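Local coordinates for ferric-siderophore receptor protein (Streptomyces coelicolor, PDB 2X4L) that probably binds ferric siderophores outside the membrane and delivers them to an ABC transporter for iron uptake, at residues P155-R158 with M159-A163; S236-A239 with K240-T243. All coordinates share one frame; numbering follows the deposited sequence.

Contact 1 of 2, residues P155-R158 with M159-A163; sequences PLQR and MWELA
Glu161 reaches back along the helix to two residues of the preceding turn, giving one carboxylate oxygen to each. OE1 takes the salt bridge from Arg158, with NH1 of Arg158 3.3 Å from OE1 of Glu161. The oxygen sits at the edge of the guanidinium, in its plane, and the donor meets it nearly along its C-O axis, although the two flat groups are turned 57° against each other. Gln157 approaches differently. Its side chain runs alongside that of Glu161, pointing the same way, its amide stands almost perpendicular to the carboxylate, and NE2 of Gln157 meets OE2 of Glu161 from above the carboxylate plane, at 3.2 Å and with a bent N-H...O angle of 140°. With CG tucked between its own backbone N and carbonyl carbon (chi1 65°), the extended glutamine chain can run beside its i+4 neighbour. The two contacts, the second of them long and bent, probably limit rotation of the carboxylate.

The stronger partner of the guanidinium is Asp34, whose OD1 takes NE in a salt bridge, while NH2 bonds the carbonyl of Lys32; Arg158 thus also ties the helix to the N-terminal region and probably shares its charge between two acids. The main chain itself is held by regular i to i+4 bonds, such as Glu161 N to Gln157 O at 2.9 Å. CG of Glu161 lies 3.3 Å from that same Gln157 oxygen. Leu156 and Trp160 pack on helices 173-195 and 304-320, and Leu162 on strand 29-32. The arrangement is that of an amphipathic alpha helix with i/i+3 and i/i+4 polar pairs on one flank, here in helix 153-165, which follows the edge strand 142-146 of the five-stranded parallel sheet.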
loop_
_atom_site.group_PDB
_atom_site.type_symbol
_atom_site.label_atom_id
_atom_site.label_comp_id
_atom_site.label_asym_id
_atom_site.label_seq_id
_atom_site.Cartn_x
_atom_site.Cartn_y
_atom_site.Cartn_z
ATOM N N PRO A 155 11.129 0.161 1.524
ATOM C CA PRO A 155 10.643 -0.054 0.160
ATOM C C PRO A 155 10.552 1.221 -0.654
ATOM O O PRO A 155 10.620 1.131 -1.845
ATOM C CB PRO A 155 9.276 -0.708 0.385
ATOM C CG PRO A 155 8.861 -0.295 1.790
ATOM C CD PRO A 155 10.179 -0.353 2.521
ATOM N N LEU A 156 10.388 2.390 -0.014
ATOM C CA LEU A 156 10.448 3.648 -0.824
ATOM C C LEU A 156 11.805 3.851 -1.454
ATOM O O LEU A 156 11.931 4.190 -2.636
ATOM C CB LEU A 156 10.083 4.869 0.021
ATOM C CG LEU A 156 8.574 4.997 0.269
ATOM C CD1 LEU A 156 8.303 6.159 1.271
ATOM C CD2 LEU A 156 7.899 5.374 -1.013
ATOM N N GLN A 157 12.838 3.658 -0.666
ATOM C CA GLN A 157 14.125 3.880 -1.298
ATOM C C GLN A 157 14.445 2.732 -2.270
ATOM O O GLN A 157 15.050 3.037 -3.314
ATOM C CB GLN A 157 15.133 4.129 -0.279
ATOM C CG GLN A 157 15.450 3.045 0.625
ATOM C CD GLN A 157 16.831 3.303 1.205
ATOM O OE1 GLN A 157 16.965 3.670 2.389
ATOM N NE2 GLN A 157 17.855 3.195 0.357
ATOM N N ARG A 158 13.984 1.487 -1.995
ATOM C CA ARG A 158 14.266 0.299 -2.892
ATOM C C ARG A 158 13.545 0.570 -4.270
ATOM O O ARG A 158 14.072 0.359 -5.388
ATOM C CB ARG A 158 13.789 -1.028 -2.291
ATOM C CG ARG A 158 14.574 -1.518 -1.009
ATOM C CD ARG A 158 16.009 -1.903 -1.393
ATOM N NE ARG A 158 15.994 -3.240 -2.013
ATOM C CZ ARG A 158 16.625 -3.595 -3.117
ATOM N NH1 ARG A 158 17.357 -2.723 -3.854
ATOM N NH2 ARG A 158 16.524 -4.860 -3.466
ATOM N N MET A 159 12.282 1.041 -4.217
ATOM C CA MET A 159 11.533 1.389 -5.442
ATOM C C MET A 159 12.160 2.558 -6.223
ATOM O O MET A 159 12.148 2.582 -7.471
ATOM C CB MET A 159 10.079 1.723 -5.076
ATOM C CG MET A 159 9.140 1.892 -6.336
ATOM S SD MET A 159 8.988 0.351 -7.329
ATOM C CE MET A 159 7.855 -0.536 -6.279
ATOM N N TRP A 160 12.673 3.563 -5.484
ATOM C CA TRP A 160 13.422 4.638 -6.106
ATOM C C TRP A 160 14.641 4.119 -6.850
ATOM O O TRP A 160 14.880 4.504 -8.021
ATOM C CB TRP A 160 13.782 5.598 -5.000
ATOM C CG TRP A 160 14.782 6.630 -5.268
ATOM C CD1 TRP A 160 16.089 6.448 -5.610
ATOM C CD2 TRP A 160 14.606 8.023 -5.078
ATOM N NE1 TRP A 160 16.706 7.637 -5.776
ATOM C CE2 TRP A 160 15.834 8.636 -5.415
ATOM C CE3 TRP A 160 13.515 8.822 -4.730
ATOM C CZ2 TRP A 160 16.024 10.020 -5.386
ATOM C CZ3 TRP A 160 13.696 10.198 -4.664
ATOM C CH2 TRP A 160 14.960 10.790 -5.001
ATOM N N GLU A 161 15.416 3.245 -6.209
ATOM C CA GLU A 161 16.580 2.660 -6.898
ATOM C C GLU A 161 16.132 1.916 -8.169
ATOM O O GLU A 161 16.839 1.997 -9.208
ATOM C CB GLU A 161 17.334 1.707 -5.938
ATOM C CG GLU A 161 17.917 2.501 -4.775
ATOM C CD GLU A 161 18.337 1.687 -3.525
ATOM O OE1 GLU A 161 18.220 0.438 -3.517
ATOM O OE2 GLU A 161 18.884 2.340 -2.552
ATOM N N LEU A 162 15.032 1.144 -8.072
ATOM C CA LEU A 162 14.568 0.394 -9.229
ATOM C C LEU A 162 14.153 1.347 -10.333
ATOM O O LEU A 162 14.583 1.197 -11.489
ATOM C CB LEU A 162 13.367 -0.453 -8.766
ATOM C CG LEU A 162 12.628 -1.228 -9.888
ATOM C CD1 LEU A 162 13.617 -2.144 -10.612
ATOM C CD2 LEU A 162 11.527 -2.073 -9.280
ATOM N N ALA A 163 13.394 2.383 -10.000
ATOM C CA ALA A 163 12.982 3.308 -11.029
ATOM C C ALA A 163 14.157 4.004 -11.764
ATOM O O ALA A 163 14.164 4.086 -12.994
ATOM C CB ALA A 163 12.048 4.348 -10.382
#

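Contact 2 of 2, residues S236-A239 with K240-T243; sequences SEDA and KKAT
Lys240 crosses the end of Glu237, its CE and NZ both lying close to the carboxylate. NZ of Lys240 is 2.8 Å from OE2 of Glu237, a salt bridge in which the ammonium comes to the oxygen from above the carboxylate plane, 43° out of it. CE of Lys240 follows at 3.3 Å from the same OE2 of Glu237. Bends in both chains bring the groups together: the glutamate turns at chi2 (-55°) and the lysine at chi3. On the way, CG of Lys240 passes 3.4 Å from the carbonyl oxygen of Ser236. A water makes weak bonds to OE1 of Glu237 and NZ of Lys240, bridging the pair through the second carboxylate oxygen.

Asp238 and Lys241 pair in another manner. They lie side by side and point the same way, the extended lysine running over the Asp238 carbonyl, with CG of Lys241 3.2 Å from O of Asp238. NZ of Lys241 then meets OD1 of Asp238 at 2.8 Å on the syn side, and a second water joins OD2 to the ammonium, weakly at the lysine end.

Both pairs span i to i+3 over a tightly turned backbone. Asp238 to Lys241 forms a type I beta turn closed by Lys241 N to Asp238 O at 3.3 Å, while Lys240 N bonds Glu237 O at 3.1 Å and, weakly, Ser236 O. Just before them, OG of Ser236 accepts from Ala239 N at 2.9 Å, an ST motif. The chemistry is that of two neighbouring carboxylate-ammonium pairs: because Lys240 is buried, its pairing with Glu237 probably matters more for charge compensation, whereas the Asp238-Lys241 pair is exposed and its exact pose may owe something to crystal packing.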
loop_
_atom_site.group_PDB
_atom_site.type_symbol
_atom_site.label_atom_id
_atom_site.label_comp_id
_atom_site.label_asym_id
_atom_site.label_seq_id
_atom_site.Cartn_x
_atom_site.Cartn_y
_atom_site.Cartn_z
ATOM N N SER A 236 -3.462 -7.483 21.162
ATOM C CA SER A 236 -2.405 -8.353 21.685
ATOM C C SER A 236 -1.911 -9.306 20.576
ATOM O O SER A 236 -2.657 -9.615 19.634
ATOM C CB SER A 236 -2.930 -9.125 22.843
ATOM O OG SER A 236 -3.876 -10.099 22.463
ATOM N N GLU A 237 -0.698 -9.829 20.720
ATOM C CA GLU A 237 -0.235 -10.857 19.808
ATOM C C GLU A 237 -1.210 -12.039 19.882
ATOM O O GLU A 237 -1.469 -12.713 18.855
ATOM C CB GLU A 237 1.243 -11.235 20.135
ATOM C CG GLU A 237 2.292 -10.101 19.653
ATOM C CD GLU A 237 2.195 -9.726 18.139
ATOM O OE1 GLU A 237 1.936 -10.719 17.285
ATOM O OE2 GLU A 237 2.326 -8.429 17.948
ATOM N N ASP A 238 -1.767 -12.362 21.046
ATOM C CA ASP A 238 -2.696 -13.475 21.147
ATOM C C ASP A 238 -3.902 -13.221 20.282
ATOM O O ASP A 238 -4.306 -14.112 19.578
ATOM C CB ASP A 238 -3.043 -13.782 22.633
ATOM C CG ASP A 238 -3.652 -15.112 22.794
ATOM O OD1 ASP A 238 -3.025 -16.048 22.384
ATOM O OD2 ASP A 238 -4.771 -15.169 23.358
ATOM N N ALA A 239 -4.380 -11.958 20.305
ATOM C CA ALA A 239 -5.594 -11.592 19.522
ATOM C C ALA A 239 -5.304 -11.606 18.008
ATOM O O ALA A 239 -6.261 -11.790 17.239
ATOM C CB ALA A 239 -6.017 -10.185 19.915
ATOM N N LYS A 240 -4.065 -11.542 17.571
ATOM C CA LYS A 240 -3.752 -11.565 16.163
ATOM C C LYS A 240 -3.251 -12.890 15.638
ATOM O O LYS A 240 -2.873 -12.978 14.490
ATOM C CB LYS A 240 -2.690 -10.555 15.861
ATOM C CG LYS A 240 -3.094 -9.119 16.280
ATOM C CD LYS A 240 -2.005 -8.113 15.907
ATOM C CE LYS A 240 -0.724 -8.320 16.647
ATOM N NZ LYS A 240 0.267 -7.180 16.424
ATOM N N LYS A 241 -3.205 -13.914 16.484
ATOM C CA LYS A 241 -2.460 -15.135 16.063
ATOM C C LYS A 241 -3.160 -15.873 14.949
ATOM O O LYS A 241 -2.532 -16.645 14.231
ATOM C CB LYS A 241 -2.216 -16.080 17.290
ATOM C CG LYS A 241 -3.511 -16.715 17.859
ATOM C CD LYS A 241 -3.244 -17.317 19.229
ATOM C CE LYS A 241 -4.587 -17.674 19.975
ATOM N NZ LYS A 241 -4.342 -18.289 21.323
ATOM N N ALA A 242 -4.492 -15.679 14.791
ATOM C CA ALA A 242 -5.127 -16.376 13.672
ATOM C C ALA A 242 -4.695 -15.888 12.253
ATOM O O ALA A 242 -4.992 -16.534 11.190
ATOM C CB ALA A 242 -6.680 -16.295 13.791
ATOM N N THR A 243 -3.952 -14.819 12.203
ATOM C CA THR A 243 -3.411 -14.317 10.976
ATOM C C THR A 243 -1.899 -14.234 11.100
ATOM O O THR A 243 -1.266 -13.509 10.337
ATOM C CB THR A 243 -3.971 -12.926 10.584
ATOM O OG1 THR A 243 -3.575 -11.991 11.588
ATOM C CG2 THR A 243 -5.455 -13.000 10.417
HETATM O O HOH W 1 2.706 -9.156 14.939
HETATM O O HOH W 2 -5.440 -17.644 24.389
#

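Contacts 1 and 2 are both local, but they lie in different parts of the chain: contact 1 within helix 153-165, the helix that follows strand 142-146 of the parallel sheet, and contact 2 in the surface loop between strands 231-232 and 247-251 of the mixed sheet. Their centres are 31 Å apart and their nearest atoms about 18 Å, with no touch. Between them in sequence runs helix 173-195, on which residues of contact 1 pack and which is probably the long helix that joins the two lobes in this family. Contact 1 is partly buried, whereas contact 2 lies at the surface; neither contact includes a bound ligand.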